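Local coordinates for protein beta-mannosidase (Trichoderma harzianum, PDB 4CVU) that probably hydrolyses terminal beta-linked mannose residues from oligosaccharides and glycans, as a fungal beta-mannosidase of glycoside hydrolase family 2, at residues S480-N492 and H530-G542. Numbering follows the deposited sequence.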
# COMPACT_ATOMS: atom_id res chain seq x y z
N SER A 480 39.41 0.05 12.14
CA SER A 480 38.34 1.07 12.26
C SER A 480 37.86 1.28 13.72
O SER A 480 37.33 2.34 14.04
CB SER A 480 37.16 0.65 11.40
OG SER A 480 36.45 -0.35 12.08
N LEU A 481 38.05 0.30 14.58
CA LEU A 481 37.56 0.37 15.95
C LEU A 481 38.29 1.49 16.65
O LEU A 481 39.50 1.53 16.65
CB LEU A 481 37.78 -0.96 16.68
CG LEU A 481 37.44 -0.98 18.18
CD1 LEU A 481 35.96 -0.68 18.41
CD2 LEU A 481 37.82 -2.33 18.83
N ALA A 482 37.55 2.41 17.25
CA ALA A 482 38.15 3.64 17.74
C ALA A 482 38.09 3.84 19.25
O ALA A 482 38.84 4.64 19.81
CB ALA A 482 37.52 4.80 17.01
N CYS A 483 37.20 3.11 19.90
CA CYS A 483 37.02 3.21 21.34
C CYS A 483 35.87 2.28 21.73
O CYS A 483 35.13 1.79 20.86
CB CYS A 483 36.68 4.63 21.80
SG CYS A 483 35.09 5.29 21.16
N TRP A 484 35.77 1.99 23.03
CA TRP A 484 34.63 1.33 23.60
C TRP A 484 34.07 2.22 24.68
O TRP A 484 34.81 2.72 25.53
CB TRP A 484 35.00 -0.01 24.25
CG TRP A 484 35.17 -1.10 23.29
CD1 TRP A 484 36.33 -1.70 22.95
CD2 TRP A 484 34.13 -1.74 22.52
NE1 TRP A 484 36.09 -2.70 22.04
CE2 TRP A 484 34.76 -2.73 21.74
CE3 TRP A 484 32.74 -1.55 22.39
CZ2 TRP A 484 34.05 -3.55 20.86
CZ3 TRP A 484 32.04 -2.38 21.53
CH2 TRP A 484 32.69 -3.35 20.76
N MET A 485 32.76 2.42 24.65
CA MET A 485 32.09 3.10 25.74
C MET A 485 31.06 2.14 26.29
O MET A 485 30.50 1.28 25.54
CB MET A 485 31.53 4.46 25.28
CG MET A 485 32.60 5.37 24.65
SD MET A 485 32.41 7.14 25.04
CE MET A 485 33.77 7.81 24.08
N GLY A 486 30.87 2.21 27.60
CA GLY A 486 30.11 1.21 28.36
C GLY A 486 28.62 1.21 28.07
O GLY A 486 27.93 0.18 28.24
N GLY A 487 28.10 2.34 27.60
CA GLY A 487 26.68 2.44 27.31
C GLY A 487 26.16 3.84 27.15
O GLY A 487 26.86 4.83 27.43
N ASN A 488 24.93 3.93 26.71
CA ASN A 488 24.35 5.20 26.31
C ASN A 488 23.60 5.88 27.45
O ASN A 488 22.75 5.31 28.07
CB ASN A 488 23.48 4.96 25.07
CG ASN A 488 22.60 6.13 24.72
OD1 ASN A 488 23.09 7.19 24.38
ND2 ASN A 488 21.30 5.96 24.85
N GLU A 489 23.94 7.15 27.67
CA GLU A 489 23.23 8.06 28.59
C GLU A 489 23.10 7.72 30.10
O GLU A 489 22.01 7.79 30.65
CB GLU A 489 21.84 8.39 28.03
CG GLU A 489 21.82 9.74 27.29
CD GLU A 489 20.98 9.72 26.04
OE1 GLU A 489 20.08 8.84 25.93
OE2 GLU A 489 21.20 10.62 25.16
N PHE A 490 24.20 7.39 30.75
CA PHE A 490 24.19 7.06 32.12
C PHE A 490 24.41 8.30 32.98
O PHE A 490 23.50 8.77 33.57
CB PHE A 490 25.25 6.01 32.40
CG PHE A 490 24.81 4.65 32.06
CD1 PHE A 490 24.79 4.22 30.76
CD2 PHE A 490 24.30 3.84 33.03
CE1 PHE A 490 24.31 2.98 30.46
CE2 PHE A 490 23.82 2.58 32.74
CZ PHE A 490 23.83 2.14 31.44
N GLU A 491 25.61 8.83 32.99
CA GLU A 491 25.98 9.90 33.91
C GLU A 491 25.34 11.26 33.60
O GLU A 491 25.24 12.14 34.47
CB GLU A 491 27.50 10.04 33.91
CG GLU A 491 28.27 8.96 34.72
CD GLU A 491 29.78 9.16 34.71
OE1 GLU A 491 30.22 10.31 34.88
OE2 GLU A 491 30.55 8.18 34.55
N ASN A 492 24.99 11.46 32.33
CA ASN A 492 24.37 12.72 31.92
C ASN A 492 22.84 12.72 32.01
O ASN A 492 22.22 13.80 31.96
CB ASN A 492 24.84 13.11 30.53
CG ASN A 492 24.27 12.23 29.44
OD1 ASN A 492 24.24 11.02 29.56
ND2 ASN A 492 23.85 12.85 28.34
N HIS A 530 45.28 -3.57 24.75
CA HIS A 530 46.14 -2.46 25.20
C HIS A 530 45.91 -1.20 24.34
O HIS A 530 46.37 -0.11 24.70
CB HIS A 530 47.65 -2.83 25.14
CG HIS A 530 48.05 -3.95 26.05
ND1 HIS A 530 48.14 -3.81 27.42
CD2 HIS A 530 48.40 -5.23 25.79
CE1 HIS A 530 48.51 -4.96 27.96
NE2 HIS A 530 48.67 -5.84 26.99
N SER A 531 45.20 -1.37 23.22
CA SER A 531 45.13 -0.38 22.16
C SER A 531 43.85 0.50 22.18
O SER A 531 43.86 1.63 21.70
CB SER A 531 45.26 -1.08 20.81
OG SER A 531 44.24 -2.03 20.61
N ILE A 532 42.77 -0.01 22.76
CA ILE A 532 41.47 0.66 22.66
C ILE A 532 41.06 1.32 23.98
O ILE A 532 40.90 0.63 24.98
CB ILE A 532 40.37 -0.32 22.26
CG1 ILE A 532 40.71 -0.97 20.90
CG2 ILE A 532 39.03 0.42 22.19
CD1 ILE A 532 40.98 -0.00 19.77
N SER A 533 40.87 2.64 23.93
CA SER A 533 40.48 3.42 25.12
C SER A 533 39.00 3.23 25.50
O SER A 533 38.21 2.71 24.72
CB SER A 533 40.72 4.91 24.89
OG SER A 533 42.04 5.17 24.53
N TYR A 534 38.64 3.69 26.69
CA TYR A 534 37.37 3.34 27.28
C TYR A 534 36.78 4.50 28.00
O TYR A 534 37.48 5.38 28.53
CB TYR A 534 37.52 2.18 28.28
CG TYR A 534 36.21 1.69 28.90
CD1 TYR A 534 35.32 0.93 28.16
CD2 TYR A 534 35.90 1.98 30.22
CE1 TYR A 534 34.12 0.49 28.70
CE2 TYR A 534 34.71 1.53 30.80
CZ TYR A 534 33.82 0.79 30.03
OH TYR A 534 32.63 0.35 30.56
N SER A 535 35.45 4.49 28.02
CA SER A 535 34.71 5.37 28.87
C SER A 535 33.52 4.58 29.38
O SER A 535 32.92 3.80 28.62
CB SER A 535 34.26 6.61 28.07
OG SER A 535 33.40 7.42 28.85
N PRO A 536 33.18 4.77 30.66
CA PRO A 536 32.09 3.99 31.22
C PRO A 536 30.70 4.36 30.64
O PRO A 536 29.77 3.58 30.79
CB PRO A 536 32.17 4.29 32.72
CG PRO A 536 32.91 5.57 32.83
CD PRO A 536 33.80 5.67 31.64
N CYS A 537 30.57 5.53 30.01
CA CYS A 537 29.34 5.85 29.25
C CYS A 537 29.58 6.90 28.19
O CYS A 537 30.63 7.57 28.17
CB CYS A 537 28.21 6.29 30.17
SG CYS A 537 28.65 7.73 31.16
N SER A 538 28.59 7.03 27.32
CA SER A 538 28.69 7.83 26.10
C SER A 538 28.91 9.30 26.32
O SER A 538 29.38 9.98 25.42
CB SER A 538 27.41 7.69 25.30
OG SER A 538 26.32 8.22 26.04
N ALA A 539 28.51 9.81 27.49
CA ALA A 539 28.68 11.21 27.82
C ALA A 539 28.95 11.39 29.29
O ALA A 539 28.15 10.98 30.13
CB ALA A 539 27.42 12.01 27.43
N ASN A 540 30.07 12.03 29.60
CA ASN A 540 30.44 12.28 30.97
C ASN A 540 31.49 13.40 31.08
O ASN A 540 31.99 13.90 30.10
CB ASN A 540 30.91 10.96 31.69
CG ASN A 540 32.10 10.32 31.02
OD1 ASN A 540 33.20 10.83 31.11
ND2 ASN A 540 31.87 9.19 30.29
N ASN A 541 31.79 13.79 32.31
CA ASN A 541 32.73 14.88 32.57
C ASN A 541 34.20 14.47 32.68
O ASN A 541 35.05 15.27 33.11
CB ASN A 541 32.30 15.63 33.84
CG ASN A 541 31.03 16.41 33.63
OD1 ASN A 541 30.84 17.03 32.59
ND2 ASN A 541 30.14 16.37 34.59
N GLY A 542 34.50 13.25 32.23
CA GLY A 542 35.86 12.76 32.23
C GLY A 542 36.26 12.07 33.51
O GLY A 542 35.45 11.96 34.45
O HOH W 1 40.89 4.34 21.80
O HOH W 2 26.26 8.83 29.41
O HOH W 3 32.75 11.95 35.09
O HOH W 4 29.60 13.21 34.53
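Ile532 brings its CG2 methyl obliquely to CD1 of the Trp484 indole, 3.5 Å away, while Leu481 CD1 lies over the rim of one indole face and Phe447 stacks with the ring. The Tyr534 ring, swung anti to its own backbone N (chi1 -177°), slants past Trp484 O and Gly486 N; its OH hydrogen-bonds to Phe517 O. Side-chain-free Gly486 suits this spot because its CA comes within 3.5 Å of Tyr534 OH and 3.4 Å of Pro536 O. Asn488 N lies in plane at the edge of the Phe490 ring, and Phe490 CB meets Cys537 CB.

Next to these rings the backbones pair in parallel: Trp484 N donates to Ser533 O, Ser535 N to Trp484 O, and Gly486 N to Ser535 O. Small Ser535 sits beside Met485 on the other face of the sheet, its CB 3.6 Å from Met485 SD. Beyond the strands, Ser538 N reaches Gly487 O, and compact Ser538 has OG close enough to accept from Glu489 N at 3.1 Å, almost straight (176°). Glu491, extended beyond CG (chi2 -179°), runs alongside Cys537 SG; OE1 accepts from a water that also takes the N-H of Asn541, and OE2 is hydrogen-bonded to Tyr513 OH. Asn540 uses both amide ends: ND2 donates to Ser535 OG (2.7 Å), while OD1 closes an Asx turn with Gly542 N.

Strands 481-485 and 534-535 are consecutive parallel barrel strands joined by a helical crossover, consistent with the family's TIM barrel; Asn488-Glu489 matches its Asn-Glu motif after the fourth strand. Strand 442-446 flanks 481-485, helix 506-528 packs on Tyr534 and Pro536, and strand 351-354 touches Met485 and Ser535.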